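Local coordinates for Two-component system response regulator/GGDEF domain protein (Aeromonas salmonicida, PDB 3LUF) that probably makes cyclic di-GMP from two GTP through a GGDEF domain, and is represented here by its paired magnesium-binding receiver domains, at residues 77-82 with 95-100; 8-13 with 56-61; 18-23 with 107-112; 49-54 with 114-119. All coordinates share one frame; numbering follows the deposited sequence. Where two conformers were deposited one is given.

Contact 1: 77-82 with 95-100; sequences VVILTA and AGVLDY
Leu98 N donates to Val77 O (2.9 Å) and Ile79 N to Asp99 O (3.0 Å), which sets strand 77-81 parallel to strand 99-102 and pairs Ile79 with Tyr100. The first bond is nearly collinear with its carbonyl, the C=O...N angle being 166°. Further on, Tyr100 CA makes a CA-H...O contact of 3.2 Å with Ile79 O. At the near end a water links Val77 N with Gly96 O. Ile79 and Val97 cross at about a right angle, CD1 of Ile79 resting 3.6 Å from CG2 of Val97; Trp92 and Val67, from two helices, touch both residues. This is the return of a beta-alpha-beta unit of the receiver fold: strand 77-81, helix 86-94, strand 99-102. Gly96, at positive phi in a Schellman motif, ends the helix just before the chain rejoins the sheet. CG2 of Val78 lies 4.0 Å from Leu98 CB, the two side chains meeting obliquely. Tyr100 has CG between its backbone N and carbonyl carbon (chi1 62°), and its CD1 is met obliquely by Thr81 CG2 at 3.8 Å. Lys219 of the second subunit makes a cation-pi contact with this ring and a salt bridge with Asp99 OD1.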
loop_
_atom_site.group_PDB
_atom_site.type_symbol
_atom_site.label_atom_id
_atom_site.label_comp_id
_atom_site.label_asym_id
_atom_site.label_seq_id
_atom_site.Cartn_x
_atom_site.Cartn_y
_atom_site.Cartn_z
ATOM N N VAL B 77 20.773 11.291 -9.084
ATOM C CA VAL B 77 20.799 12.323 -8.054
ATOM C C VAL B 77 19.447 12.452 -7.377
ATOM O O VAL B 77 18.405 12.550 -8.037
ATOM C CB VAL B 77 21.206 13.683 -8.643
ATOM C CG1 VAL B 77 21.047 14.851 -7.603
ATOM C CG2 VAL B 77 22.663 13.642 -9.144
ATOM N N VAL B 78 19.476 12.432 -6.050
ATOM C CA VAL B 78 18.335 12.827 -5.240
ATOM C C VAL B 78 18.679 14.146 -4.566
ATOM O O VAL B 78 19.715 14.254 -3.916
ATOM C CB VAL B 78 18.045 11.741 -4.188
ATOM C CG1 VAL B 78 17.090 12.254 -3.061
ATOM C CG2 VAL B 78 17.516 10.452 -4.885
ATOM N N ILE B 79 17.832 15.156 -4.718
ATOM C CA ILE B 79 18.130 16.466 -4.127
ATOM C C ILE B 79 17.780 16.523 -2.646
ATOM O O ILE B 79 16.748 16.002 -2.243
ATOM C CB ILE B 79 17.404 17.580 -4.944
ATOM C CG1 ILE B 79 18.170 17.800 -6.279
ATOM C CG2 ILE B 79 17.185 18.885 -4.119
ATOM C CD1 ILE B 79 17.439 18.734 -7.243
ATOM N N LEU B 80 18.639 17.169 -1.846
ATOM C CA LEU B 80 18.321 17.502 -0.457
ATOM C C LEU B 80 17.915 18.956 -0.429
ATOM O O LEU B 80 18.683 19.813 -0.859
ATOM C CB LEU B 80 19.539 17.332 0.460
ATOM C CG LEU B 80 20.226 15.960 0.538
ATOM C CD1 LEU B 80 21.592 16.089 1.239
ATOM C CD2 LEU B 80 19.366 15.005 1.324
ATOM N N THR B 81 16.706 19.215 0.076
ATOM C CA THR B 81 16.115 20.567 0.006
ATOM C C THR B 81 15.428 20.964 1.314
ATOM O O THR B 81 14.745 20.175 1.930
ATOM C CB THR B 81 15.181 20.726 -1.205
ATOM O OG1 THR B 81 14.725 22.086 -1.292
ATOM C CG2 THR B 81 13.992 19.770 -1.161
ATOM N N ALA B 82 15.645 22.202 1.737
ATOM C CA ALA B 82 15.015 22.680 2.976
ATOM C C ALA B 82 13.572 23.128 2.741
ATOM O O ALA B 82 12.760 23.225 3.698
ATOM C CB ALA B 82 15.872 23.796 3.629
ATOM N N ALA B 95 15.022 18.146 -15.307
ATOM C CA ALA B 95 16.475 18.055 -15.336
ATOM C C ALA B 95 16.998 16.628 -15.103
ATOM O O ALA B 95 18.169 16.363 -15.310
ATOM C CB ALA B 95 17.082 19.026 -14.338
ATOM N N GLY B 96 16.130 15.702 -14.707
ATOM C CA GLY B 96 16.549 14.305 -14.578
ATOM C C GLY B 96 16.878 13.825 -13.177
ATOM O O GLY B 96 17.424 12.753 -12.987
ATOM N N VAL B 97 16.494 14.618 -12.194
ATOM C CA VAL B 97 16.645 14.245 -10.795
ATOM C C VAL B 97 15.681 13.065 -10.516
ATOM O O VAL B 97 14.552 13.038 -11.015
ATOM C CB VAL B 97 16.300 15.453 -9.937
ATOM C CG1 VAL B 97 16.200 15.109 -8.493
ATOM C CG2 VAL B 97 17.339 16.573 -10.147
ATOM N N LEU B 98 16.130 12.118 -9.709
ATOM C CA LEU B 98 15.351 10.944 -9.339
ATOM C C LEU B 98 14.184 11.282 -8.413
ATOM O O LEU B 98 13.043 10.828 -8.639
ATOM C CB LEU B 98 16.289 9.984 -8.616
ATOM C CG LEU B 98 16.017 8.513 -8.442
ATOM C CD1 LEU B 98 17.348 7.801 -8.207
ATOM C CD2 LEU B 98 15.062 8.270 -7.274
ATOM N N ASP B 99 14.483 12.037 -7.351
ATOM C CA ASP B 99 13.517 12.357 -6.304
ATOM C C ASP B 99 14.143 13.475 -5.468
ATOM O O ASP B 99 15.261 13.911 -5.754
ATOM C CB ASP B 99 13.246 11.081 -5.479
ATOM C CG ASP B 99 11.974 11.157 -4.630
ATOM O OD1 ASP B 99 11.243 12.180 -4.679
ATOM O OD2 ASP B 99 11.702 10.155 -3.914
ATOM N N TYR B 100 13.419 13.967 -4.469
ATOM C CA TYR B 100 14.016 14.876 -3.499
ATOM C C TYR B 100 13.658 14.448 -2.087
ATOM O O TYR B 100 12.686 13.716 -1.873
ATOM C CB TYR B 100 13.598 16.340 -3.736
ATOM C CG TYR B 100 12.118 16.575 -3.603
ATOM C CD1 TYR B 100 11.571 17.086 -2.423
ATOM C CD2 TYR B 100 11.254 16.268 -4.667
ATOM C CE1 TYR B 100 10.200 17.299 -2.321
ATOM C CE2 TYR B 100 9.892 16.471 -4.564
ATOM C CZ TYR B 100 9.373 16.974 -3.401
ATOM O OH TYR B 100 8.012 17.160 -3.329
HETATM O O HOH W 1 18.825 11.074 -11.390
#

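Contact 2: 8-13 with 56-61; sequences LIVEDS and LTLPDA. With MG (magnesium ion), chain G.
Asp12 OD1 and Thr57 O are drawn to 2.9 Å by the magnesium ion that both bind; no hydrogen bond joins them. Thr57 chelates the ion with its carbonyl O and OG1, each 2.1 Å away; chi1 of 60° swings OG1 between the backbone N and carbonyl carbon, within reach of the metal. Asp12 binds through OD1 alone. Two waters and Asp55 complete six ligands in this acidic pocket of the receiver domain, where Asp55 is the predicted phosphorylation site. Hydrogen bonds form a second shell. One metal-bound water donates to Asp12 OD2 (2.7 Å), the second to Glu11 OE2 (2.6 Å). Glu11 OE2 also receives Ser13 N on its anti lone pair (2.8 Å), while OE1 makes a salt bridge with Lys103. The apolar contacts lie beside the metal: Val10 CG1 meets Leu58 CD1 at 3.5 Å, the two side chains crossing at about a right angle, and Pro59 CD packs 3.6 Å from Asp12 CB. The site thus lies where strand 6-10 ends and Ser13 caps helix 14-27, facing the loop from strand 49-55 to helix 65-72, whose Ala66 touches Leu58.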
loop_
_atom_site.group_PDB
_atom_site.type_symbol
_atom_site.label_atom_id
_atom_site.label_comp_id
_atom_site.label_asym_id
_atom_site.label_seq_id
_atom_site.Cartn_x
_atom_site.Cartn_y
_atom_site.Cartn_z
ATOM N N LEU B 8 26.818 8.454 -2.352
ATOM C CA LEU B 8 27.576 9.700 -2.237
ATOM C C LEU B 8 26.640 10.718 -1.575
ATOM O O LEU B 8 25.486 10.875 -1.974
ATOM C CB LEU B 8 27.944 10.188 -3.651
ATOM C CG LEU B 8 28.633 11.583 -3.664
ATOM C CD1 LEU B 8 29.954 11.454 -2.946
ATOM C CD2 LEU B 8 28.823 12.101 -5.103
ATOM N N ILE B 9 27.181 11.439 -0.604
ATOM C CA ILE B 9 26.458 12.532 0.059
ATOM C C ILE B 9 27.301 13.777 -0.118
ATOM O O ILE B 9 28.489 13.759 0.209
ATOM C CB ILE B 9 26.242 12.234 1.579
ATOM C CG1 ILE B 9 25.399 10.967 1.758
ATOM C CG2 ILE B 9 25.497 13.415 2.260
ATOM C CD1 ILE B 9 25.300 10.541 3.240
ATOM N N VAL B 10 26.710 14.829 -0.668
ATOM C CA VAL B 10 27.420 16.123 -0.727
ATOM C C VAL B 10 26.523 17.150 -0.047
ATOM O O VAL B 10 25.465 17.522 -0.571
ATOM C CB VAL B 10 27.734 16.541 -2.188
ATOM C CG1 VAL B 10 28.679 17.736 -2.187
ATOM C CG2 VAL B 10 28.326 15.355 -2.998
ATOM N N GLU B 11 26.938 17.560 1.145
ATOM C CA GLU B 11 26.116 18.384 2.025
ATOM C C GLU B 11 27.032 19.123 3.003
ATOM O O GLU B 11 27.810 18.506 3.727
ATOM C CB GLU B 11 25.152 17.463 2.819
ATOM C CG GLU B 11 24.442 18.170 4.009
ATOM C CD GLU B 11 23.569 19.354 3.578
ATOM O OE1 GLU B 11 22.518 19.122 2.971
ATOM O OE2 GLU B 11 23.898 20.514 3.946
ATOM N N ASP B 12 26.974 20.458 2.997
ATOM C CA ASP B 12 27.881 21.206 3.852
ATOM C C ASP B 12 27.384 21.402 5.282
ATOM O O ASP B 12 28.166 21.794 6.127
ATOM C CB ASP B 12 28.285 22.572 3.234
ATOM C CG ASP B 12 27.088 23.495 2.990
ATOM O OD1 ASP B 12 26.004 22.996 2.645
ATOM O OD2 ASP B 12 27.225 24.750 3.092
ATOM N N SER B 13 26.112 21.152 5.567
ATOM C CA SER B 13 25.668 21.247 6.973
ATOM C C SER B 13 26.296 20.109 7.753
ATOM O O SER B 13 25.997 18.929 7.465
ATOM C CB SER B 13 24.150 21.152 7.081
ATOM O OG SER B 13 23.774 21.062 8.463
ATOM N N LEU B 56 21.624 21.630 -2.533
ATOM C CA LEU B 56 21.611 22.752 -3.481
ATOM C C LEU B 56 22.418 23.945 -2.975
ATOM O O LEU B 56 22.786 24.812 -3.770
ATOM C CB LEU B 56 20.181 23.182 -3.849
ATOM C CG LEU B 56 19.185 22.073 -4.214
ATOM C CD1 LEU B 56 17.797 22.655 -4.400
ATOM C CD2 LEU B 56 19.635 21.369 -5.487
ATOM N N THR B 57 22.702 23.998 -1.672
ATOM C CA THR B 57 23.431 25.138 -1.144
ATOM C C THR B 57 24.866 24.758 -0.771
ATOM O O THR B 57 25.201 24.656 0.412
ATOM C CB THR B 57 22.712 25.738 0.078
ATOM O OG1 THR B 57 22.606 24.734 1.120
ATOM C CG2 THR B 57 21.356 26.241 -0.318
ATOM N N LEU B 58 25.723 24.529 -1.759
ATOM C CA LEU B 58 27.081 24.073 -1.435
ATOM C C LEU B 58 28.049 25.243 -1.533
ATOM O O LEU B 58 27.784 26.190 -2.271
ATOM C CB LEU B 58 27.510 22.939 -2.377
ATOM C CG LEU B 58 26.785 21.619 -2.051
ATOM C CD1 LEU B 58 26.999 20.636 -3.242
ATOM C CD2 LEU B 58 27.207 21.039 -0.687
ATOM N N PRO B 59 29.175 25.188 -0.800
ATOM C CA PRO B 59 30.075 26.356 -0.824
ATOM C C PRO B 59 30.598 26.650 -2.220
ATOM O O PRO B 59 30.790 27.805 -2.590
ATOM C CB PRO B 59 31.236 25.915 0.036
ATOM C CG PRO B 59 30.688 24.953 1.001
ATOM C CD PRO B 59 29.548 24.217 0.249
ATOM N N ASP B 60 30.850 25.597 -2.981
ATOM C CA ASP B 60 31.328 25.723 -4.365
ATOM C C ASP B 60 30.218 25.419 -5.407
ATOM O O ASP B 60 30.471 25.273 -6.636
ATOM C CB ASP B 60 32.592 24.876 -4.566
ATOM C CG ASP B 60 32.399 23.412 -4.181
ATOM O OD1 ASP B 60 31.304 23.058 -3.675
ATOM O OD2 ASP B 60 33.380 22.631 -4.337
ATOM N N ALA B 61 28.978 25.430 -4.938
ATOM C CA ALA B 61 27.812 25.295 -5.816
ATOM C C ALA B 61 26.584 25.755 -5.049
ATOM O O ALA B 61 25.770 24.948 -4.639
ATOM C CB ALA B 61 27.668 23.844 -6.354
HETATM MG MG MG G . 24.218 23.767 1.995
HETATM O O HOH W 2 23.038 22.974 3.481
HETATM O O HOH W 3 24.679 25.485 3.144
#

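Contact 3: 18-23 with 107-112; sequences RMLIQA and HSLQYA. Unlike the reference sequence in segment 18-23: Met19 (reference Thr).
Gln110 reaches Ala23 with its carboxamide, whose OE1 stands 4.3 Å from Ala23 CB, yet both polar atoms of that group are held by other residues. Arg106 NH1 donates to OE1, and NE2 donates to OE1 of Gln27 one turn beyond Ala23, so the amide bridges helix 106-122 to helix 14-27. No hydrogen bond joins 18-23 to 107-112 themselves; the remainder is apolar. Leu109 does most of the touching by dividing its two methyls between neighbouring residues. Its CD1 lies 3.7 Å from the selenium (SE) of Met19, modelled as selenomethionine, and 3.8 Å from Met19 CB. Its CD2 meets Leu20 CD2 at 3.9 Å. Both partners cross Leu109 at about a right angle. Met19 is extended beyond CG, and both its CB and its selenium border the same leucine methyl. Leu20 CD2 has a second neighbour, Ala112 CB, at 4.1 Å. The helix axes approach to 9.9 Å and cross at -53°, and helix 106-122 is kinked here: Tyr111 N and Ala112 N bond to the carbonyls three residues back, Ser108 O and Leu109 O. Both helices lie on the same face of the receiver domain's central sheet. Below them Leu20 packs on Ile9 of strand 6-10 and on Leu80 of strand 77-81, and Ala112 on Val101 of strand 99-102. Helix 106-122 is also touched by the second subunit, whose Lys219 packs on Ser108 and Tyr111 and whose Lys197 packs on Gln110.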
loop_
_atom_site.group_PDB
_atom_site.type_symbol
_atom_site.label_atom_id
_atom_site.label_comp_id
_atom_site.label_asym_id
_atom_site.label_seq_id
_atom_site.Cartn_x
_atom_site.Cartn_y
_atom_site.Cartn_z
ATOM N N ARG B 18 26.003 14.690 9.102
ATOM C CA ARG B 18 26.203 13.672 10.130
ATOM C C ARG B 18 24.934 12.855 10.467
ATOM O O ARG B 18 25.037 11.634 10.688
ATOM C CB ARG B 18 26.866 14.239 11.380
ATOM C CG ARG B 18 28.303 14.615 11.108
ATOM C CD ARG B 18 28.992 14.990 12.339
ATOM N NE ARG B 18 30.368 15.335 12.004
ATOM C CZ ARG B 18 31.229 15.833 12.881
ATOM N NH1 ARG B 18 30.863 16.022 14.151
ATOM N NH2 ARG B 18 32.453 16.124 12.481
HETATM N N MSE B 19 23.763 13.495 10.478
HETATM C CA MSE B 19 22.479 12.753 10.644
HETATM C C MSE B 19 22.267 11.711 9.559
HETATM O O MSE B 19 21.841 10.567 9.835
HETATM C CB MSE B 19 21.283 13.701 10.618
HETATM C CG MSE B 19 21.125 14.478 11.869
HETATM SE SE MSE B 19 19.675 15.810 11.598
HETATM C CE MSE B 19 19.635 16.160 13.482
ATOM N N LEU B 20 22.569 12.103 8.317
ATOM C CA LEU B 20 22.413 11.208 7.175
ATOM C C LEU B 20 23.387 10.040 7.258
ATOM O O LEU B 20 23.005 8.898 7.033
ATOM C CB LEU B 20 22.638 11.960 5.883
ATOM C CG LEU B 20 21.492 12.810 5.393
ATOM C CD1 LEU B 20 21.933 13.642 4.200
ATOM C CD2 LEU B 20 20.230 11.934 5.058
ATOM N N ILE B 21 24.640 10.332 7.575
ATOM C CA ILE B 21 25.647 9.265 7.706
ATOM C C ILE B 21 25.217 8.267 8.765
ATOM O O ILE B 21 25.156 7.077 8.488
ATOM C CB ILE B 21 27.036 9.808 8.031
ATOM C CG1 ILE B 21 27.572 10.617 6.832
ATOM C CG2 ILE B 21 27.978 8.653 8.437
ATOM C CD1 ILE B 21 28.786 11.502 7.188
ATOM N N GLN B 22 24.882 8.758 9.960
ATOM C CA GLN B 22 24.508 7.890 11.083
ATOM C C GLN B 22 23.306 7.002 10.747
ATOM O O GLN B 22 23.328 5.796 10.993
ATOM C CB GLN B 22 24.208 8.737 12.318
ATOM C CG GLN B 22 23.824 7.963 13.590
ATOM C CD GLN B 22 23.462 8.919 14.720
ATOM O OE1 GLN B 22 22.952 10.018 14.466
ATOM N NE2 GLN B 22 23.730 8.523 15.969
ATOM N N ALA B 23 22.268 7.605 10.172
ATOM C CA ALA B 23 21.043 6.876 9.847
ATOM C C ALA B 23 21.257 5.866 8.714
ATOM O O ALA B 23 20.796 4.715 8.805
ATOM C CB ALA B 23 19.928 7.817 9.516
ATOM N N HIS B 107 13.110 13.940 11.193
ATOM C CA HIS B 107 12.146 12.952 10.699
ATOM C C HIS B 107 11.887 13.039 9.180
ATOM O O HIS B 107 11.568 12.043 8.545
ATOM C CB HIS B 107 10.817 12.991 11.510
ATOM C CG HIS B 107 9.940 14.163 11.171
ATOM N ND1 HIS B 107 9.904 15.307 11.946
ATOM C CD2 HIS B 107 9.090 14.382 10.137
ATOM C CE1 HIS B 107 9.037 16.161 11.424
ATOM N NE2 HIS B 107 8.550 15.635 10.311
ATOM N N SER B 108 12.046 14.217 8.583
ATOM C CA SER B 108 11.905 14.284 7.134
ATOM C C SER B 108 13.139 13.648 6.452
ATOM O O SER B 108 13.014 12.990 5.423
ATOM C CB SER B 108 11.576 15.690 6.651
ATOM O OG SER B 108 12.679 16.555 6.745
ATOM N N LEU B 109 14.311 13.823 7.049
ATOM C CA LEU B 109 15.536 13.169 6.531
ATOM C C LEU B 109 15.416 11.678 6.490
ATOM O O LEU B 109 16.014 11.032 5.638
ATOM C CB LEU B 109 16.755 13.520 7.405
ATOM C CG LEU B 109 17.429 14.828 7.161
ATOM C CD1 LEU B 109 18.579 14.898 8.225
ATOM C CD2 LEU B 109 17.956 14.993 5.688
ATOM N N GLN B 110 14.642 11.114 7.415
ATOM C CA GLN B 110 14.457 9.689 7.465
ATOM C C GLN B 110 13.946 9.142 6.121
ATOM O O GLN B 110 14.243 8.013 5.773
ATOM C CB GLN B 110 13.507 9.317 8.610
ATOM C CG GLN B 110 13.421 7.852 8.901
ATOM C CD GLN B 110 14.742 7.248 9.340
ATOM O OE1 GLN B 110 15.630 7.933 9.866
ATOM N NE2 GLN B 110 14.873 5.963 9.135
ATOM N N TYR B 111 13.178 9.937 5.374
ATOM C CA TYR B 111 12.738 9.519 4.035
ATOM C C TYR B 111 13.925 9.052 3.146
ATOM O O TYR B 111 13.818 8.067 2.396
ATOM C CB TYR B 111 11.955 10.643 3.338
ATOM C CG TYR B 111 11.443 10.303 1.963
ATOM C CD1 TYR B 111 10.202 9.660 1.785
ATOM C CD2 TYR B 111 12.187 10.621 0.832
ATOM C CE1 TYR B 111 9.727 9.341 0.477
ATOM C CE2 TYR B 111 11.734 10.315 -0.439
ATOM C CZ TYR B 111 10.519 9.673 -0.611
ATOM O OH TYR B 111 10.120 9.403 -1.891
ATOM N N ALA B 112 15.034 9.770 3.229
ATOM C CA ALA B 112 16.212 9.454 2.395
ATOM C C ALA B 112 16.751 8.038 2.710
ATOM O O ALA B 112 17.249 7.309 1.833
ATOM C CB ALA B 112 17.276 10.535 2.619
#

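Contact 4: 49-54 with 114-119; sequences YVVALV and GLVHRL
Val51 turns its two methyls to two residues one turn apart on helix 106-122: CG1 lies 3.9 Å from Val116 CG1, and CG2 lies 4.0 Å from Leu119 CD1. Its chi1 of 62° puts CG1 between the backbone N and carbonyl carbon and leaves CG2 anti to the N, which gives each methyl its own partner. Both side chains cross Val51 at about a right angle. Val116 uses a single methyl twice: CG1, anti to its carbonyl carbon (chi1 -62°), also receives CD2 of Leu53 at 4.1 Å, obliquely. Leu53 starts off beside the helix and gets there with its far end. The chain turns a corner at Val50, whose CB points toward the helix. Val50 CG1, anti to its backbone N, then rests 4.1 Å from Leu119 CB, while CD1 of the same leucine serves Val51. Strand 51-54 and helix 114-119 run nearly antiparallel, at 163°, with axes 10.3 Å apart, and Ala52, between Val51 and Leu53, points away from the helix. This is helix-on-sheet packing of the receiver fold. Val78 of the next strand touches Val51, Leu53 and Leu115, continuing the layer. Beyond Val50 lies Leu148, and Arg118 on the helix's far side makes a salt bridge with Glu247 of helix 232-248. Across the contact itself the side chains meet carbon to carbon, all of them buried, with no hydrogen bond; what holds helix to strand here is burial of branched aliphatic side chains.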
loop_
_atom_site.group_PDB
_atom_site.type_symbol
_atom_site.label_atom_id
_atom_site.label_comp_id
_atom_site.label_asym_id
_atom_site.label_seq_id
_atom_site.Cartn_x
_atom_site.Cartn_y
_atom_site.Cartn_z
ATOM N N TYR B 49 28.572 4.340 -7.748
ATOM C CA TYR B 49 27.505 4.782 -6.803
ATOM C C TYR B 49 26.109 4.458 -7.238
ATOM O O TYR B 49 25.742 4.650 -8.393
ATOM C CB TYR B 49 27.606 6.282 -6.531
ATOM C CG TYR B 49 28.908 6.659 -5.904
ATOM C CD1 TYR B 49 29.069 6.671 -4.509
ATOM C CD2 TYR B 49 30.010 6.964 -6.704
ATOM C CE1 TYR B 49 30.277 7.020 -3.930
ATOM C CE2 TYR B 49 31.233 7.293 -6.132
ATOM C CZ TYR B 49 31.362 7.331 -4.753
ATOM O OH TYR B 49 32.569 7.671 -4.200
ATOM N N VAL B 50 25.332 3.959 -6.287
ATOM C CA VAL B 50 23.902 3.755 -6.491
ATOM C C VAL B 50 23.180 5.080 -6.779
ATOM O O VAL B 50 22.346 5.189 -7.706
ATOM C CB VAL B 50 23.277 3.088 -5.238
ATOM C CG1 VAL B 50 21.787 2.869 -5.427
ATOM C CG2 VAL B 50 23.952 1.752 -4.942
ATOM N N VAL B 51 23.518 6.103 -5.981
ATOM C CA VAL B 51 22.823 7.390 -6.035
ATOM C C VAL B 51 23.659 8.364 -5.238
ATOM O O VAL B 51 24.459 7.960 -4.388
ATOM C CB VAL B 51 21.416 7.248 -5.369
ATOM C CG1 VAL B 51 21.593 6.875 -3.891
ATOM C CG2 VAL B 51 20.491 8.482 -5.610
ATOM N N ALA B 52 23.461 9.646 -5.523
ATOM C CA ALA B 52 24.062 10.722 -4.723
ATOM C C ALA B 52 22.958 11.546 -4.074
ATOM O O ALA B 52 21.990 11.877 -4.738
ATOM C CB ALA B 52 24.893 11.624 -5.648
ATOM N N LEU B 53 23.125 11.898 -2.790
ATOM C CA LEU B 53 22.194 12.832 -2.127
ATOM C C LEU B 53 22.905 14.170 -2.173
ATOM O O LEU B 53 24.010 14.280 -1.648
ATOM C CB LEU B 53 21.969 12.434 -0.681
ATOM C CG LEU B 53 21.398 11.011 -0.552
ATOM C CD1 LEU B 53 21.197 10.710 0.944
ATOM C CD2 LEU B 53 20.090 10.893 -1.304
ATOM N N VAL B 54 22.303 15.125 -2.855
ATOM C CA VAL B 54 22.980 16.363 -3.251
ATOM C C VAL B 54 22.274 17.597 -2.709
ATOM O O VAL B 54 21.120 17.892 -3.087
ATOM C CB VAL B 54 23.132 16.463 -4.804
ATOM C CG1 VAL B 54 23.947 17.748 -5.215
ATOM C CG2 VAL B 54 23.829 15.204 -5.362
ATOM N N GLY B 114 15.062 5.200 3.891
ATOM C CA GLY B 114 14.234 4.199 3.239
ATOM C C GLY B 114 14.407 4.221 1.747
ATOM O O GLY B 114 14.426 3.178 1.125
ATOM N N LEU B 115 14.577 5.411 1.176
ATOM C CA LEU B 115 14.730 5.541 -0.269
ATOM C C LEU B 115 16.008 4.869 -0.746
ATOM O O LEU B 115 15.970 4.080 -1.696
ATOM C CB LEU B 115 14.793 7.005 -0.660
ATOM C CG LEU B 115 15.013 7.322 -2.137
ATOM C CD1 LEU B 115 14.006 6.663 -3.045
ATOM C CD2 LEU B 115 14.990 8.841 -2.347
ATOM N N VAL B 116 17.129 5.172 -0.109
ATOM C CA VAL B 116 18.415 4.648 -0.651
ATOM C C VAL B 116 18.520 3.135 -0.469
ATOM O O VAL B 116 19.140 2.436 -1.284
ATOM C CB VAL B 116 19.681 5.376 -0.101
ATOM C CG1 VAL B 116 19.610 6.879 -0.526
ATOM C CG2 VAL B 116 19.837 5.188 1.426
ATOM N N HIS B 117 17.907 2.643 0.598
ATOM C CA HIS B 117 17.824 1.202 0.829
ATOM C C HIS B 117 17.003 0.549 -0.295
ATOM O O HIS B 117 17.404 -0.456 -0.883
ATOM C CB HIS B 117 17.257 0.967 2.232
ATOM C CG HIS B 117 17.021 -0.472 2.584
ATOM N ND1 HIS B 117 18.043 -1.355 2.875
ATOM C CD2 HIS B 117 15.871 -1.151 2.779
ATOM C CE1 HIS B 117 17.528 -2.523 3.212
ATOM N NE2 HIS B 117 16.211 -2.426 3.158
ATOM N N ARG B 118 15.864 1.138 -0.621
ATOM C CA ARG B 118 15.068 0.664 -1.705
ATOM C C ARG B 118 15.802 0.773 -3.040
ATOM O O ARG B 118 15.758 -0.159 -3.865
ATOM C CB ARG B 118 13.784 1.532 -1.723
ATOM C CG ARG B 118 12.660 1.049 -2.521
ATOM C CD ARG B 118 12.029 -0.229 -1.946
ATOM N NE ARG B 118 12.539 -1.387 -2.668
ATOM C CZ ARG B 118 12.599 -2.616 -2.155
ATOM N NH1 ARG B 118 13.034 -3.612 -2.913
ATOM N NH2 ARG B 118 12.201 -2.858 -0.893
ATOM N N LEU B 119 16.454 1.909 -3.303
ATOM C CA LEU B 119 17.155 2.049 -4.592
ATOM C C LEU B 119 18.240 1.006 -4.750
ATOM O O LEU B 119 18.396 0.450 -5.827
ATOM C CB LEU B 119 17.807 3.452 -4.727
ATOM C CG LEU B 119 16.780 4.585 -4.865
ATOM C CD1 LEU B 119 17.527 5.954 -4.754
ATOM C CD2 LEU B 119 15.969 4.552 -6.147
#

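Overall arrangement
From the N terminus, 8-13 opens contact 2, 18-23 opens contact 3 and 49-54 opens contact 4. Contact 2 closes first, at 56-61, so it crosses both others; contact 1 then opens and closes at 77-82 and 95-100, nested inside the loops that contacts 3 and 4 close at 107-112 and 114-119, themselves crossed. Strands 6-10, 49-55 and 77-81 are neighbours in one sheet and carry contacts 2, 4 and 1, with Leu8 and Val10 bonded to Leu53, and Val78 and Leu80 to Ala52 and Val54. Contacts 3 and 4 share helix 106-122. Leu80 packs against Glu11 of contact 2, and Ala112 of contact 3 against Leu53 of contact 4, joining metal pocket, sheet and helices.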